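PDB 4N4P: acylneuraminate lyase from Mycoplasma synoviae, which belongs to the dihydrodipicolinate synthetase family and is built as a TIM barrel followed by a helical C-terminal part. Local coordinates for residues I283-H286 with A287-I290; W276-E279 with D280-K284. All coordinates share one frame; numbering follows the deposited sequence.

Contact 1 of 2, residues I283-H286 with A287-I290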
# COMPACT_ATOMS: atom_id res chain seq x y z
N ILE A 283 -21.56 -17.41 20.45
CA ILE A 283 -20.12 -17.54 20.67
C ILE A 283 -19.82 -18.90 21.29
O ILE A 283 -18.73 -19.45 21.09
CB ILE A 283 -19.55 -16.33 21.51
CG1 ILE A 283 -18.01 -16.22 21.35
CG2 ILE A 283 -20.01 -16.41 22.99
CD1 ILE A 283 -17.54 -15.99 19.90
N LYS A 284 -20.76 -19.45 22.07
CA LYS A 284 -20.60 -20.81 22.62
C LYS A 284 -20.52 -21.87 21.52
O LYS A 284 -19.69 -22.78 21.58
CB LYS A 284 -21.73 -21.18 23.61
CG LYS A 284 -21.51 -22.54 24.27
CD LYS A 284 -22.80 -23.12 24.82
CE LYS A 284 -22.56 -24.52 25.35
NZ LYS A 284 -21.95 -24.49 26.72
N LYS A 285 -21.39 -21.74 20.52
CA LYS A 285 -21.36 -22.70 19.43
C LYS A 285 -20.07 -22.60 18.62
O LYS A 285 -19.55 -23.61 18.16
CB LYS A 285 -22.59 -22.55 18.54
CG LYS A 285 -23.86 -22.92 19.32
CD LYS A 285 -25.10 -22.86 18.45
CE LYS A 285 -26.30 -23.14 19.35
NZ LYS A 285 -27.53 -22.84 18.62
N HIS A 286 -19.62 -21.37 18.41
CA HIS A 286 -18.31 -21.13 17.83
C HIS A 286 -17.22 -21.83 18.65
O HIS A 286 -16.38 -22.53 18.09
CB HIS A 286 -18.03 -19.64 17.74
CG HIS A 286 -16.73 -19.32 17.08
ND1 HIS A 286 -16.44 -19.71 15.79
CD2 HIS A 286 -15.64 -18.66 17.53
CE1 HIS A 286 -15.22 -19.29 15.47
NE2 HIS A 286 -14.73 -18.64 16.50
N ALA A 287 -17.26 -21.68 19.97
CA ALA A 287 -16.27 -22.35 20.83
C ALA A 287 -16.32 -23.86 20.71
O ALA A 287 -15.28 -24.50 20.62
CB ALA A 287 -16.41 -21.91 22.28
N GLU A 288 -17.52 -24.43 20.67
CA GLU A 288 -17.67 -25.88 20.49
C GLU A 288 -17.17 -26.32 19.14
O GLU A 288 -16.48 -27.31 19.06
CB GLU A 288 -19.13 -26.31 20.58
CG GLU A 288 -19.73 -26.11 21.94
CD GLU A 288 -21.20 -26.53 21.92
OE1 GLU A 288 -22.03 -25.77 21.40
OE2 GLU A 288 -21.51 -27.63 22.39
N PHE A 289 -17.54 -25.60 18.09
CA PHE A 289 -17.06 -25.88 16.72
C PHE A 289 -15.53 -25.97 16.67
O PHE A 289 -14.96 -26.96 16.20
CB PHE A 289 -17.59 -24.82 15.73
CG PHE A 289 -16.83 -24.74 14.41
CD1 PHE A 289 -16.83 -25.80 13.51
CD2 PHE A 289 -16.15 -23.56 14.07
CE1 PHE A 289 -16.10 -25.73 12.32
CE2 PHE A 289 -15.44 -23.46 12.86
CZ PHE A 289 -15.42 -24.56 11.98
N ILE A 290 -14.86 -24.93 17.17
CA ILE A 290 -13.37 -24.95 17.21
C ILE A 290 -12.83 -26.12 18.04
O ILE A 290 -11.90 -26.83 17.61
CB ILE A 290 -12.80 -23.64 17.74
CG1 ILE A 290 -13.23 -22.44 16.84
CG2 ILE A 290 -11.20 -23.72 17.93
CD1 ILE A 290 -12.70 -22.48 15.38
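Four consecutive i to i+4 bonds tie 283-286 to 287-290 within helix 280-294, from Ala287 N to Ile283 O at 2.9 Å through to Ile290 N to His286 O, the straightest, at 3.0 Å with an N-H...O angle of 177°. On the inward side of this turn, His286 and Ile290 lie alongside each other, pointing the same way. Ile290 reaches over one face of the imidazole: its CG1 stands 4.2 Å from the centroid of the His286 ring, 19° off the normal, a CH-pi contact displaced toward the rim on the CE1 side. His286 swings its ring there because CG is anti to the backbone N (chi1 -177°). The ring's far end is fixed from outside the segments, since NE2 is hydrogen-bonded to the Leu248 carbonyl, so a buried imidazole has both a polar partner and an apolar cover.

The outward side carries charge. Glu288 runs back along Lys285 with its chain extended; CG of Glu288 rests 3.3 Å from Lys284 O, and its OE1 lies 4.0 Å from Lys285 CG, touching the aliphatic part of that lysine. Neither ammonium closes a salt bridge: Lys284 NZ remains 5.4 Å from Glu288 OE2. Phe289 turns its ring outward, its CB lying 3.3 Å from Lys285 O.

Ile283 and Ala287 pack on helix 253-263, while Phe289 and Ile290 meet helix 231-248. This is the pattern of an amphipathic helix, here the last one of the chain, laid against the C-terminal helices that follow the TIM barrel.

Contact 2 of 2, residues W276-E279 with D280-K284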
# COMPACT_ATOMS: atom_id res chain seq x y z
N TRP A 276 -16.71 -6.25 20.09
CA TRP A 276 -18.06 -6.76 19.91
C TRP A 276 -18.40 -7.81 20.96
O TRP A 276 -17.62 -8.75 21.19
CB TRP A 276 -18.21 -7.36 18.52
CG TRP A 276 -19.63 -7.69 18.19
CD1 TRP A 276 -20.26 -8.91 18.30
CD2 TRP A 276 -20.63 -6.77 17.73
NE1 TRP A 276 -21.58 -8.80 17.93
CE2 TRP A 276 -21.83 -7.49 17.57
CE3 TRP A 276 -20.61 -5.40 17.44
CZ2 TRP A 276 -23.02 -6.89 17.11
CZ3 TRP A 276 -21.80 -4.79 16.99
CH2 TRP A 276 -22.98 -5.55 16.82
N ARG A 277 -19.54 -7.63 21.62
CA ARG A 277 -20.07 -8.67 22.53
C ARG A 277 -21.07 -9.54 21.79
O ARG A 277 -22.10 -9.05 21.35
CB ARG A 277 -20.74 -8.01 23.74
CG ARG A 277 -21.37 -8.99 24.76
CD ARG A 277 -20.34 -9.82 25.50
NE ARG A 277 -19.34 -8.98 26.13
CZ ARG A 277 -19.47 -8.44 27.34
NH1 ARG A 277 -20.56 -8.64 28.06
NH2 ARG A 277 -18.50 -7.69 27.82
N TYR A 278 -20.76 -10.83 21.64
CA TYR A 278 -21.63 -11.74 20.89
C TYR A 278 -22.77 -12.23 21.78
O TYR A 278 -22.68 -12.14 22.99
CB TYR A 278 -20.83 -12.95 20.36
CG TYR A 278 -19.89 -12.60 19.24
CD1 TYR A 278 -20.31 -12.64 17.92
CD2 TYR A 278 -18.56 -12.21 19.51
CE1 TYR A 278 -19.46 -12.31 16.87
CE2 TYR A 278 -17.70 -11.89 18.48
CZ TYR A 278 -18.14 -11.93 17.17
OH TYR A 278 -17.28 -11.57 16.17
N GLU A 279 -23.83 -12.76 21.19
CA GLU A 279 -24.81 -13.45 22.03
C GLU A 279 -24.15 -14.70 22.61
O GLU A 279 -23.31 -15.32 21.94
CB GLU A 279 -26.13 -13.74 21.28
CG GLU A 279 -26.77 -12.50 20.64
CD GLU A 279 -27.09 -11.38 21.64
OE1 GLU A 279 -27.83 -11.63 22.63
OE2 GLU A 279 -26.62 -10.23 21.43
N ASP A 280 -24.48 -15.05 23.85
CA ASP A 280 -23.78 -16.14 24.53
C ASP A 280 -23.89 -17.47 23.76
O ASP A 280 -22.93 -18.22 23.67
CB ASP A 280 -24.21 -16.30 26.00
CG ASP A 280 -23.23 -15.62 26.98
OD1 ASP A 280 -22.08 -15.29 26.58
OD2 ASP A 280 -23.63 -15.40 28.15
N GLU A 281 -25.05 -17.73 23.17
CA GLU A 281 -25.23 -18.99 22.45
C GLU A 281 -24.42 -19.01 21.15
O GLU A 281 -23.81 -20.04 20.84
CB GLU A 281 -26.70 -19.32 22.18
CG GLU A 281 -27.46 -19.86 23.40
CD GLU A 281 -26.71 -20.97 24.14
OE1 GLU A 281 -26.31 -20.75 25.31
OE2 GLU A 281 -26.51 -22.07 23.55
N GLU A 282 -24.40 -17.89 20.43
CA GLU A 282 -23.63 -17.77 19.20
C GLU A 282 -22.12 -18.04 19.43
O GLU A 282 -21.48 -18.82 18.71
CB GLU A 282 -23.82 -16.38 18.56
CG GLU A 282 -23.11 -16.23 17.21
CD GLU A 282 -23.05 -14.79 16.67
OE1 GLU A 282 -23.77 -13.90 17.18
OE2 GLU A 282 -22.25 -14.54 15.74
N ILE A 283 -21.56 -17.41 20.45
CA ILE A 283 -20.12 -17.54 20.67
C ILE A 283 -19.82 -18.90 21.29
O ILE A 283 -18.73 -19.45 21.09
CB ILE A 283 -19.55 -16.33 21.51
CG1 ILE A 283 -18.01 -16.22 21.35
CG2 ILE A 283 -20.01 -16.41 22.99
CD1 ILE A 283 -17.54 -15.99 19.90
N LYS A 284 -20.76 -19.45 22.07
CA LYS A 284 -20.60 -20.81 22.62
C LYS A 284 -20.52 -21.87 21.52
O LYS A 284 -19.69 -22.78 21.58
CB LYS A 284 -21.73 -21.18 23.61
CG LYS A 284 -21.51 -22.54 24.27
CD LYS A 284 -22.80 -23.12 24.82
CE LYS A 284 -22.56 -24.52 25.35
NZ LYS A 284 -21.95 -24.49 26.72
O HOH W 1 -23.69 -10.83 17.88
O HOH W 2 -21.01 -13.27 24.79
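Tyr278 lays its ring against Ile283, the two side chains crossing at about a right angle as the chain enters helix 280-294 with Glu279 at the N-cap position. The methyl CD1 of Ile283 sits over one face, 3.9 Å from Tyr278 CD2. Nearer the backbone, Tyr278 CB and Ile283 CB meet at 3.8 Å. Ile283 gets its CG1 branch to the ring with that carbon anti to the backbone N (chi1 -162°), while CG2 packs near Glu279 O. Trp276 also leans on the tyrosine, with its CD1 over the centre of a ring face.

Glu282 meets the same ring through both oxygens: OE1 lies at its edge, in the ring plane, while OE2 comes obliquely, 3.5 Å from Tyr278 CD1. The carboxylate stands almost perpendicular to the ring, the planes 88° apart. OE2 also takes a salt bridge from Lys251, and Tyr278 OH is hydrogen-bonded to Gly252 N, so neighbouring residues of one loop hold both side chains. These links join the approach to the last helix with the residues just ahead of helix 253-263.

The first turn closes through the backbone, Ile283 N bonding to Glu279 O at 3.1 Å. Asp280, whose CB points away from 276-279, reaches back to them through a water that donates to both Tyr278 O and Asp280 OD1; the other carboxylate oxygen of Asp280, OD2, is in a salt bridge with Lys20. Across the subunit boundary, Trp276 N is hydrogen-bonded to Glu120 of the second subunit. A second water completes the loop-to-helix link: it accepts from Trp276 NE1 at 2.9 Å and donates to Glu282 OE1 at 3.1 Å.

Overall arrangement
Both contacts belong to the last helix of the chain, 280-294, which follows the eight-stranded barrel in sequence and packs against helix 253-263. Contact 2 comes first, where the loop from that helix turns into 280-294, and contact 1 overlaps it and carries on along the same helix; their centres are about 9 Å apart and they share Ile283 and Lys284. Each centre lies well out from the middle of the chain, at about 24 and 23 Å. Between them they show the terminal helix fastened at its entry, near a neighbouring subunit, and then laid along helices 231-248 and 253-263, consistent with the C-terminal helices forming one layer beside the barrel.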